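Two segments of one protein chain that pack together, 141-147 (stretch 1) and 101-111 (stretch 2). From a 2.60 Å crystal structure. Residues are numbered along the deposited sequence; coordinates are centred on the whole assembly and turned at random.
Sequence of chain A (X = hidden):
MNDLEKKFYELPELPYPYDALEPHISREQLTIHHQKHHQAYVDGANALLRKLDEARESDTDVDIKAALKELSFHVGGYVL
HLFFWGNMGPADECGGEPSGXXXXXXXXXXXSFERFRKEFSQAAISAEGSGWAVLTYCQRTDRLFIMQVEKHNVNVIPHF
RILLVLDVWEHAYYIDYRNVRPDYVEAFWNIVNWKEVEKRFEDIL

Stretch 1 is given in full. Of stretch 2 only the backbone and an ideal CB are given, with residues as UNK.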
# COMPACT_ATOMS: atom_id res chain seq x y z
N THR A 141 -17.12 -10.51 17.51
CA THR A 141 -17.95 -9.47 18.10
C THR A 141 -19.36 -9.54 17.57
O THR A 141 -20.22 -8.75 17.98
CB THR A 141 -17.40 -8.05 17.81
OG1 THR A 141 -17.24 -7.89 16.40
CG2 THR A 141 -16.06 -7.83 18.47
N ASP A 142 -19.61 -10.47 16.65
CA ASP A 142 -20.95 -10.72 16.11
C ASP A 142 -21.51 -9.48 15.38
O ASP A 142 -22.66 -9.10 15.58
CB ASP A 142 -21.88 -11.14 17.26
CG ASP A 142 -23.24 -11.61 16.78
OD1 ASP A 142 -23.32 -12.45 15.84
OD2 ASP A 142 -24.23 -11.15 17.37
N ARG A 143 -20.67 -8.87 14.54
CA ARG A 143 -20.99 -7.62 13.88
C ARG A 143 -20.68 -7.72 12.38
O ARG A 143 -19.67 -8.31 11.99
CB ARG A 143 -20.19 -6.46 14.51
CG ARG A 143 -20.37 -6.40 16.02
CD ARG A 143 -19.41 -5.45 16.73
NE ARG A 143 -19.84 -4.08 16.55
CZ ARG A 143 -19.94 -3.18 17.52
NH1 ARG A 143 -19.63 -3.49 18.77
NH2 ARG A 143 -20.36 -1.96 17.23
N LEU A 144 -21.56 -7.16 11.54
CA LEU A 144 -21.23 -6.92 10.15
C LEU A 144 -20.20 -5.80 10.04
O LEU A 144 -20.35 -4.76 10.67
CB LEU A 144 -22.48 -6.53 9.34
CG LEU A 144 -23.56 -7.62 9.19
CD1 LEU A 144 -24.82 -6.99 8.62
CD2 LEU A 144 -23.04 -8.79 8.30
N PHE A 145 -19.15 -6.04 9.26
CA PHE A 145 -18.15 -5.02 8.93
C PHE A 145 -18.20 -4.71 7.44
O PHE A 145 -18.45 -5.59 6.62
CB PHE A 145 -16.73 -5.52 9.26
CG PHE A 145 -16.41 -5.59 10.73
CD1 PHE A 145 -15.27 -6.25 11.16
CD2 PHE A 145 -17.24 -4.99 11.67
CE1 PHE A 145 -14.95 -6.32 12.52
CE2 PHE A 145 -16.92 -5.05 13.04
CZ PHE A 145 -15.78 -5.71 13.46
N ILE A 146 -17.94 -3.46 7.09
CA ILE A 146 -17.59 -3.14 5.71
C ILE A 146 -16.07 -2.97 5.60
O ILE A 146 -15.43 -2.36 6.46
CB ILE A 146 -18.31 -1.84 5.26
CG1 ILE A 146 -19.82 -2.01 5.45
CG2 ILE A 146 -17.95 -1.50 3.81
CD1 ILE A 146 -20.64 -0.80 5.01
N MET A 147 -15.47 -3.52 4.55
CA MET A 147 -14.10 -3.12 4.23
C MET A 147 -13.95 -2.47 2.87
O MET A 147 -14.67 -2.80 1.92
CB MET A 147 -13.10 -4.30 4.39
CG MET A 147 -13.65 -5.69 4.18
SD MET A 147 -12.45 -7.08 4.41
CE MET A 147 -12.49 -7.17 6.05
N UNK A 101 -32.16 -13.11 8.55
CA UNK A 101 -31.14 -12.73 9.52
C UNK A 101 -30.32 -11.56 9.02
O UNK A 101 -30.02 -10.65 9.79
CB UNK A 101 -30.22 -13.92 9.83
N UNK A 102 -29.95 -11.57 7.75
CA UNK A 102 -29.15 -10.52 7.18
C UNK A 102 -29.83 -9.18 7.42
O UNK A 102 -29.21 -8.22 7.86
CB UNK A 102 -28.92 -10.76 5.69
N UNK A 103 -31.13 -9.14 7.13
CA UNK A 103 -31.93 -7.95 7.42
C UNK A 103 -31.82 -7.54 8.88
O UNK A 103 -31.62 -6.36 9.18
CB UNK A 103 -33.40 -8.20 7.06
N UNK A 104 -31.94 -8.51 9.78
CA UNK A 104 -31.85 -8.22 11.21
C UNK A 104 -30.48 -7.69 11.61
O UNK A 104 -30.39 -6.76 12.40
CB UNK A 104 -32.17 -9.48 12.02
N UNK A 105 -29.41 -8.29 11.08
CA UNK A 105 -28.07 -7.81 11.37
C UNK A 105 -27.79 -6.44 10.80
O UNK A 105 -27.13 -5.63 11.45
CB UNK A 105 -27.04 -8.80 10.83
N UNK A 106 -28.28 -6.16 9.61
CA UNK A 106 -28.06 -4.84 9.03
C UNK A 106 -28.73 -3.77 9.88
O UNK A 106 -28.19 -2.68 10.08
CB UNK A 106 -28.59 -4.79 7.59
N UNK A 107 -29.91 -4.09 10.41
CA UNK A 107 -30.57 -3.21 11.35
C UNK A 107 -29.78 -2.94 12.61
O UNK A 107 -29.60 -1.78 12.98
CB UNK A 107 -31.93 -3.80 11.73
N UNK A 108 -29.33 -4.01 13.27
CA UNK A 108 -28.75 -3.84 14.59
C UNK A 108 -27.35 -3.23 14.48
O UNK A 108 -26.94 -2.48 15.36
CB UNK A 108 -28.70 -5.18 15.33
N UNK A 109 -26.65 -3.53 13.39
CA UNK A 109 -25.30 -3.01 13.22
C UNK A 109 -25.27 -1.64 12.59
O UNK A 109 -24.40 -0.83 12.89
CB UNK A 109 -24.47 -3.98 12.37
N UNK A 110 -26.23 -1.35 11.71
CA UNK A 110 -26.23 -0.05 11.04
C UNK A 110 -27.38 0.86 11.43
O UNK A 110 -27.38 2.03 11.10
CB UNK A 110 -26.26 -0.26 9.52
N UNK A 111 -28.37 0.31 12.13
CA UNK A 111 -29.51 1.10 12.54
C UNK A 111 -30.66 1.00 11.56
O UNK A 111 -31.83 0.97 11.96
CB UNK A 111 -29.10 2.56 12.71

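Residues 101-110 of stretch 2 lie in a helix that begins earlier in the chain; it crosses strand 143-147 at 77°, with the axes 8.0 Å apart at closest approach.

Positions 101 and 104 are out of reach of stretch 1, and 103 and 107 point away, so many residues would fit. They are Lys 101, Ala 103, Glu 104 and Glu 107.

At position 102 CA-to-CB points sideways, and the ideal CB touches nothing. A long apolar chain could still reach Leu 144. It is Leu 102; its CD1 lies 4.4 Å from Leu 144 CD1.

Position 105 points toward the strand. Its ideal CB sits 3.6 Å from Leu 144 CD1, which favours carbon near the backbone. Farther out lies the carboxylate of Asp 142, which a long donor could reach. Lysine, arginine or tyrosine would suit. It is Tyr 105. Its CB packs on Leu 144 CD1, and its OH donates a hydrogen bond to Asp 142 OD1 at 2.7 Å.

Position 106 points away, yet the ideal CB is 4.5 Å from Leu 144 CD1. An aliphatic chain suits this. It is Ile 106, with CG1 3.7 Å from Leu 144 CD1.

Position 108 points sideways with no near neighbour at CB. The carbonyl of Asp 142 offers an acceptor to a long donor, so lysine or arginine is plausible. It is Lys 108. Its NZ donates to Asp 142 O at 2.9 Å.

Position 109 points toward the strand, with the ideal CB 4.4 Å from Leu 144 N. That amide calls for a short acceptor, such as aspartate or asparagine. It is Asp 109. Leu 144 N donates to Asp 109 OD2 at 2.8 Å, nearly straight at 176°. Asp 109 OD1 forms a salt bridge with Lys 108 NZ at 2.6 Å, so the two linked side chains engage the Asp 142 carbonyl and the Leu 144 amide. Water 1 donates to Asp 109 OD1 (3.0 Å) and accepts from Arg 143 NE (3.1 Å).

Position 110 points sideways, but Leu 144 and Ile 146 offer apolar surface to a large side chain. A large aromatic or methionine could serve. It is Phe 110, with CE1 3.9 Å from Leu 144 CB and CE2 3.8 Å from Ile 146 CD1.

Position 111 leaves the helix with positive phi, 94°. A CB would jam against the preceding carbonyl O, so glycine is expected. It is Gly 111.

Stretch 2, residues 101-111: KLAEYIEKDFG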
# COMPACT_ATOMS: atom_id res chain seq x y z
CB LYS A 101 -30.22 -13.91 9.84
CG LYS A 101 -30.88 -14.98 10.69
CD LYS A 101 -29.86 -16.05 11.08
CE LYS A 101 -30.49 -17.16 11.90
NZ LYS A 101 -29.49 -18.24 12.23
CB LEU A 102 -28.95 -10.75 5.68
CG LEU A 102 -28.07 -9.69 5.02
CD1 LEU A 102 -26.72 -9.66 5.70
CD2 LEU A 102 -27.93 -9.99 3.55
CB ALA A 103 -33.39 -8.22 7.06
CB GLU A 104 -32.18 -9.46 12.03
CG GLU A 104 -33.54 -10.03 11.72
CD GLU A 104 -33.85 -11.30 12.50
OE1 GLU A 104 -33.16 -12.34 12.32
OE2 GLU A 104 -34.80 -11.25 13.30
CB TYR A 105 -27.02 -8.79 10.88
CG TYR A 105 -26.68 -9.85 11.88
CD1 TYR A 105 -27.44 -11.01 11.99
CD2 TYR A 105 -25.60 -9.69 12.75
CE1 TYR A 105 -27.13 -11.98 12.95
CE2 TYR A 105 -25.29 -10.65 13.71
CZ TYR A 105 -26.06 -11.79 13.80
OH TYR A 105 -25.74 -12.75 14.73
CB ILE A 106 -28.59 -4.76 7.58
CG1 ILE A 106 -27.64 -5.53 6.66
CG2 ILE A 106 -28.71 -3.30 7.15
CD1 ILE A 106 -28.05 -5.57 5.20
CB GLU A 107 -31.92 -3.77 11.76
CG GLU A 107 -33.05 -3.22 10.94
CD GLU A 107 -34.38 -3.35 11.66
OE1 GLU A 107 -34.79 -4.51 11.95
OE2 GLU A 107 -35.01 -2.30 11.94
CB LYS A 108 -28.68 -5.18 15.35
CG LYS A 108 -27.43 -6.01 15.10
CD LYS A 108 -27.21 -7.01 16.25
CE LYS A 108 -26.01 -7.92 15.98
NZ LYS A 108 -24.74 -7.16 15.79
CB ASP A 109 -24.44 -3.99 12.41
CG ASP A 109 -24.10 -5.26 13.19
OD1 ASP A 109 -23.85 -5.17 14.42
OD2 ASP A 109 -24.06 -6.35 12.58
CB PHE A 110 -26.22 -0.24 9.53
CG PHE A 110 -25.00 -0.94 9.02
CD1 PHE A 110 -24.98 -2.32 8.88
CD2 PHE A 110 -23.86 -0.22 8.67
CE1 PHE A 110 -23.84 -2.99 8.38
CE2 PHE A 110 -22.71 -0.86 8.17
CZ PHE A 110 -22.70 -2.25 8.03
O HOH W 1 -21.76 -3.07 14.40
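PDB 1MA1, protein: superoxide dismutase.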